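Local coordinates for protein TqaA (Penicillium aethiopicum, PDB 5EGF) that is a nonribosomal peptide synthetase whose C-terminal condensation-like domain, the part in this chain, probably closes the finished peptide into a macrocycle, at residues V44-E49 with L112-L117; L212-S217 with R313-D318. The protein carries 2 engineered substitutions. All coordinates share one frame; numbering follows the deposited sequence. Where two conformers were deposited one is given.

In the fold
Interaction 1 joins two neighbouring strands of the small three-stranded antiparallel sheet, whereas interaction 2 sets helix 208-217 against the loop between strands 303-310 and 329-336 of the six-stranded sheet. Their centres are 25 Å apart and they share no residue, but helix 208-217 connects them: Tyr-213 is hydrogen-bonded to Asp-50 and touches Leu-52, both on the strand that takes part in interaction 1. Each contact is partly buried. Interaction 1 is held by backbone hydrogen bonds, with Leu-48 and Leu-114 on its buried face and the more exposed Thr-47 and Ala-115 on the other. Interaction 2 is smaller and depends on apolar groups around one histidine ring, closer to the phosphopantetheine-binding residue Asn-311.

Interaction 1. Residues V44-E49 with L112-L117; sequences VTSTLE and LVLANL
Antiparallel strand pairing brings Thr-47 and Leu-48 against Ala-115 and Leu-114 in the three-stranded sheet of this condensation-type domain, where strand 47-53 is the outermost and strand 110-115 the middle one. Thr-47 and Ala-115 form a hydrogen-bonded pair: Thr-47 N gives its hydrogen to Ala-115 O at 2.8 Å, and Ala-115 N returns a bond to Thr-47 O. Glu-49 N continues the pairing to Val-113 O at 2.9 Å. The short strand axes run at 124° to each other, diverging markedly from strict antiparallel alignment.

The non-hydrogen-bonded pair Leu-48 and Leu-114 turns its side chains to a buried face, where helix 30-37 packs on Leu-48 through Gln-30 and His-33. Leu-48 CG stands anti to the backbone N (chi1 -175°), and this carries CD1 toward the partner strand, where it rests 4.0 Å from Leu-112 CB and touches Leu-114 CD1 more loosely. Glu-49 starts its side chain toward the partner strand, and its extended chain runs on until OE2 lies 3.3 Å from Ala-115 CB. Arg-99, just before the other outer strand 100-103, is hydrogen-bonded through NH1 to Leu-114 O and forms a long, weak ion pair with the Glu-49 carboxylate.

Past the last bridge, Asn-116 takes up a left-handed backbone conformation and the chain leaves the sheet. Here Ser-46 CA makes a C-H...O contact with Asn-116 O at 3.3 Å. The Asn-116 amide reaches back across the strand end: ND2 donates to Thr-47 OG1 at 3.1 Å, nearly straight at 172°, with the hydroxyl oxygen lying in the amide plane.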
# COMPACT_ATOMS: atom_id res chain seq x y z
N VAL C 44 -47.55 -16.77 3.00
CA VAL C 44 -48.28 -17.78 3.77
C VAL C 44 -49.49 -18.36 3.01
O VAL C 44 -49.97 -19.44 3.34
CB VAL C 44 -48.74 -17.23 5.14
CG1 VAL C 44 -47.71 -17.54 6.22
CG2 VAL C 44 -49.02 -15.74 5.05
N THR C 45 -49.96 -17.64 2.00
CA THR C 45 -51.12 -18.09 1.24
C THR C 45 -50.73 -18.85 -0.02
O THR C 45 -51.58 -19.14 -0.86
CB THR C 45 -52.04 -16.90 0.86
OG1 THR C 45 -51.34 -15.98 0.01
CG2 THR C 45 -52.53 -16.19 2.13
N SER C 46 -49.45 -19.17 -0.14
CA SER C 46 -48.97 -19.84 -1.35
C SER C 46 -49.04 -21.35 -1.20
O SER C 46 -48.89 -21.90 -0.11
CB SER C 46 -47.54 -19.42 -1.70
OG SER C 46 -46.59 -19.94 -0.79
N THR C 47 -49.25 -22.03 -2.31
CA THR C 47 -49.16 -23.48 -2.29
C THR C 47 -47.94 -23.97 -3.04
O THR C 47 -47.42 -23.28 -3.92
CB THR C 47 -50.41 -24.11 -2.89
OG1 THR C 47 -50.73 -23.48 -4.13
CG2 THR C 47 -51.56 -23.94 -1.93
N LEU C 48 -47.48 -25.16 -2.65
CA LEU C 48 -46.44 -25.89 -3.35
C LEU C 48 -47.06 -26.72 -4.47
O LEU C 48 -47.91 -27.59 -4.24
CB LEU C 48 -45.68 -26.78 -2.37
CG LEU C 48 -44.48 -27.52 -2.96
CD1 LEU C 48 -43.54 -26.55 -3.69
CD2 LEU C 48 -43.75 -28.29 -1.85
N GLU C 49 -46.63 -26.44 -5.69
CA GLU C 49 -47.23 -27.01 -6.88
C GLU C 49 -46.34 -28.03 -7.62
O GLU C 49 -46.84 -28.95 -8.28
CB GLU C 49 -47.62 -25.90 -7.84
CG GLU C 49 -47.75 -26.38 -9.26
CD GLU C 49 -48.17 -25.28 -10.20
OE1 GLU C 49 -47.67 -25.26 -11.34
OE2 GLU C 49 -49.01 -24.45 -9.79
N LEU C 112 -38.61 -24.96 -5.93
CA LEU C 112 -39.97 -25.05 -5.42
C LEU C 112 -40.87 -24.21 -6.31
O LEU C 112 -40.73 -22.99 -6.37
CB LEU C 112 -40.06 -24.59 -3.97
CG LEU C 112 -39.60 -25.57 -2.90
CD1 LEU C 112 -38.09 -25.80 -2.96
CD2 LEU C 112 -39.99 -25.01 -1.55
N VAL C 113 -41.76 -24.85 -7.06
CA VAL C 113 -42.69 -24.10 -7.88
C VAL C 113 -43.90 -23.72 -7.03
O VAL C 113 -44.52 -24.58 -6.39
CB VAL C 113 -43.15 -24.92 -9.08
CG1 VAL C 113 -43.74 -24.00 -10.15
CG2 VAL C 113 -41.97 -25.68 -9.64
N LEU C 114 -44.23 -22.43 -7.01
CA LEU C 114 -45.31 -21.94 -6.16
C LEU C 114 -46.60 -21.68 -6.93
O LEU C 114 -46.60 -21.39 -8.13
CB LEU C 114 -44.85 -20.67 -5.45
CG LEU C 114 -44.42 -20.86 -3.99
CD1 LEU C 114 -43.77 -22.21 -3.78
CD2 LEU C 114 -43.51 -19.71 -3.56
N ALA C 115 -47.72 -21.80 -6.22
CA ALA C 115 -49.02 -21.43 -6.79
C ALA C 115 -49.75 -20.58 -5.75
O ALA C 115 -49.28 -20.45 -4.61
CB ALA C 115 -49.83 -22.68 -7.15
N ASN C 116 -50.89 -20.01 -6.14
CA ASN C 116 -51.63 -19.13 -5.24
C ASN C 116 -50.69 -18.10 -4.68
O ASN C 116 -50.61 -17.88 -3.46
CB ASN C 116 -52.29 -19.92 -4.11
CG ASN C 116 -53.50 -20.67 -4.58
OD1 ASN C 116 -54.54 -20.07 -4.88
ND2 ASN C 116 -53.37 -21.99 -4.68
N LEU C 117 -49.96 -17.49 -5.61
CA LEU C 117 -48.87 -16.60 -5.28
C LEU C 117 -49.30 -15.17 -5.54
O LEU C 117 -49.47 -14.77 -6.69
CB LEU C 117 -47.63 -16.95 -6.12
CG LEU C 117 -46.32 -16.42 -5.56
CD1 LEU C 117 -46.23 -16.70 -4.06
CD2 LEU C 117 -45.14 -17.03 -6.29

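Interaction 2. Residues L212-S217 with R313-D318; sequences LYHRVS and RNLPMD
His-214 points its ring at the loop residues Leu-315, Pro-316 and Met-317, the last modelled as selenomethionine. His-214 has an alternate conformer, so the shortest ring contacts are tentative. Met-317 CB sits over one ring face in a CH-pi contact, 3.5 Å from the His-214 centroid and displaced toward the CD2-NE2 side. The selenomethionine then folds at its last torsion (chi3 57°), bringing CE back on the same side of the ring plane but beyond its rim, 3.3 Å from His-214 CG, while SE remains oblique to the ring. Leu-315 CD2 comes in at the ring edge, near its plane, 3.6 Å from His-214 CE1. The other leucine branch, CD1, meets Arg-215 CG at 3.6 Å, the two side chains crossing at about a right angle.

Farther out, Arg-215 is held by a salt bridge to Glu-367 and a hydrogen bond to His-365 O. This apolar helix-to-loop contact packs helix 208-217 on the loop leaving strand 303-310, just after the phosphopantetheine-binding Asn-311. In this conformer His-214 ND1 is buried without a polar partner, which would probably make a proton there less favourable, though nearby Asp-318 could partly offset this for the whole ring.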
# COMPACT_ATOMS: atom_id res chain seq x y z
N LEU C 212 -37.65 -30.02 -17.88
CA LEU C 212 -36.96 -31.01 -17.08
C LEU C 212 -37.60 -32.40 -17.25
O LEU C 212 -36.91 -33.36 -17.63
CB LEU C 212 -36.91 -30.57 -15.61
CG LEU C 212 -36.32 -29.17 -15.38
CD1 LEU C 212 -36.16 -28.87 -13.89
CD2 LEU C 212 -34.98 -29.01 -16.12
N TYR C 213 -38.91 -32.50 -17.00
CA TYR C 213 -39.66 -33.77 -17.12
C TYR C 213 -39.42 -34.45 -18.46
O TYR C 213 -39.27 -35.67 -18.53
CB TYR C 213 -41.17 -33.56 -16.94
CG TYR C 213 -41.58 -33.31 -15.50
CD1 TYR C 213 -41.32 -34.26 -14.52
CD2 TYR C 213 -42.23 -32.13 -15.12
CE1 TYR C 213 -41.69 -34.03 -13.18
CE2 TYR C 213 -42.59 -31.90 -13.80
CZ TYR C 213 -42.32 -32.86 -12.83
OH TYR C 213 -42.66 -32.65 -11.52
N HIS C 214 -39.38 -33.65 -19.52
CA HIS C 214 -39.19 -34.16 -20.87
C HIS C 214 -37.78 -34.73 -21.06
O HIS C 214 -37.60 -35.75 -21.72
CB HIS C 214 -39.46 -33.05 -21.88
CG HIS C 214 -39.38 -33.50 -23.31
ND1 HIS C 214 -38.18 -33.76 -23.93
CD2 HIS C 214 -40.34 -33.75 -24.22
CE1 HIS C 214 -38.40 -34.14 -25.18
NE2 HIS C 214 -39.71 -34.15 -25.38
N ARG C 215 -36.78 -34.06 -20.48
CA ARG C 215 -35.39 -34.52 -20.56
C ARG C 215 -35.25 -35.91 -19.96
O ARG C 215 -34.53 -36.76 -20.48
CB ARG C 215 -34.47 -33.60 -19.77
CG ARG C 215 -33.95 -32.39 -20.51
CD ARG C 215 -33.51 -31.38 -19.49
NE ARG C 215 -32.08 -31.35 -19.25
CZ ARG C 215 -31.52 -31.40 -18.04
NH1 ARG C 215 -32.27 -31.51 -16.95
NH2 ARG C 215 -30.19 -31.35 -17.92
N VAL C 216 -35.91 -36.11 -18.83
CA VAL C 216 -35.85 -37.38 -18.13
C VAL C 216 -36.66 -38.45 -18.87
O VAL C 216 -36.27 -39.62 -18.90
CB VAL C 216 -36.32 -37.23 -16.68
CG1 VAL C 216 -36.97 -38.50 -16.18
CG2 VAL C 216 -35.14 -36.84 -15.79
N SER C 217 -37.77 -38.04 -19.48
CA SER C 217 -38.63 -38.98 -20.19
C SER C 217 -37.83 -39.67 -21.29
O SER C 217 -38.03 -40.85 -21.56
CB SER C 217 -39.84 -38.27 -20.80
OG SER C 217 -39.56 -37.78 -22.10
N ARG C 313 -32.19 -26.20 -26.65
CA ARG C 313 -33.56 -26.11 -27.15
C ARG C 313 -33.73 -26.84 -28.48
O ARG C 313 -34.41 -26.34 -29.39
CB ARG C 313 -34.00 -24.65 -27.27
CG ARG C 313 -33.99 -23.93 -25.94
CD ARG C 313 -34.43 -22.48 -26.07
NE ARG C 313 -35.71 -22.25 -25.41
CZ ARG C 313 -35.85 -21.73 -24.20
NH1 ARG C 313 -34.79 -21.37 -23.48
NH2 ARG C 313 -37.07 -21.58 -23.70
N ASN C 314 -33.11 -28.01 -28.58
CA ASN C 314 -33.20 -28.85 -29.77
C ASN C 314 -34.00 -30.11 -29.49
O ASN C 314 -34.41 -30.82 -30.42
CB ASN C 314 -31.82 -29.15 -30.33
CG ASN C 314 -31.24 -27.97 -31.08
OD1 ASN C 314 -31.42 -27.84 -32.29
ND2 ASN C 314 -30.57 -27.08 -30.35
N LEU C 315 -34.20 -30.38 -28.21
CA LEU C 315 -35.23 -31.30 -27.73
C LEU C 315 -36.55 -31.08 -28.49
O LEU C 315 -36.98 -29.93 -28.67
CB LEU C 315 -35.45 -31.11 -26.23
CG LEU C 315 -34.48 -31.90 -25.34
CD1 LEU C 315 -34.50 -31.40 -23.90
CD2 LEU C 315 -34.84 -33.37 -25.41
N PRO C 316 -37.19 -32.17 -28.93
CA PRO C 316 -38.35 -32.08 -29.82
C PRO C 316 -39.68 -31.92 -29.08
O PRO C 316 -40.72 -32.23 -29.65
CB PRO C 316 -38.32 -33.43 -30.54
CG PRO C 316 -37.81 -34.37 -29.48
CD PRO C 316 -36.81 -33.57 -28.67
N MSE C 317 -39.66 -31.45 -27.84
CA MSE C 317 -40.90 -31.20 -27.12
C MSE C 317 -41.64 -30.04 -27.76
O MSE C 317 -41.12 -29.37 -28.66
CB MSE C 317 -40.63 -30.89 -25.66
CG MSE C 317 -40.39 -29.43 -25.39
SE MSE C 317 -39.87 -29.21 -23.54
CE MSE C 317 -38.33 -30.42 -23.59
N ASP C 318 -42.87 -29.81 -27.31
CA ASP C 318 -43.72 -28.79 -27.91
C ASP C 318 -43.58 -27.46 -27.17
O ASP C 318 -43.47 -27.43 -25.95
CB ASP C 318 -45.18 -29.25 -27.91
CG ASP C 318 -45.31 -30.73 -28.20
OD1 ASP C 318 -45.24 -31.53 -27.24
OD2 ASP C 318 -45.48 -31.09 -29.38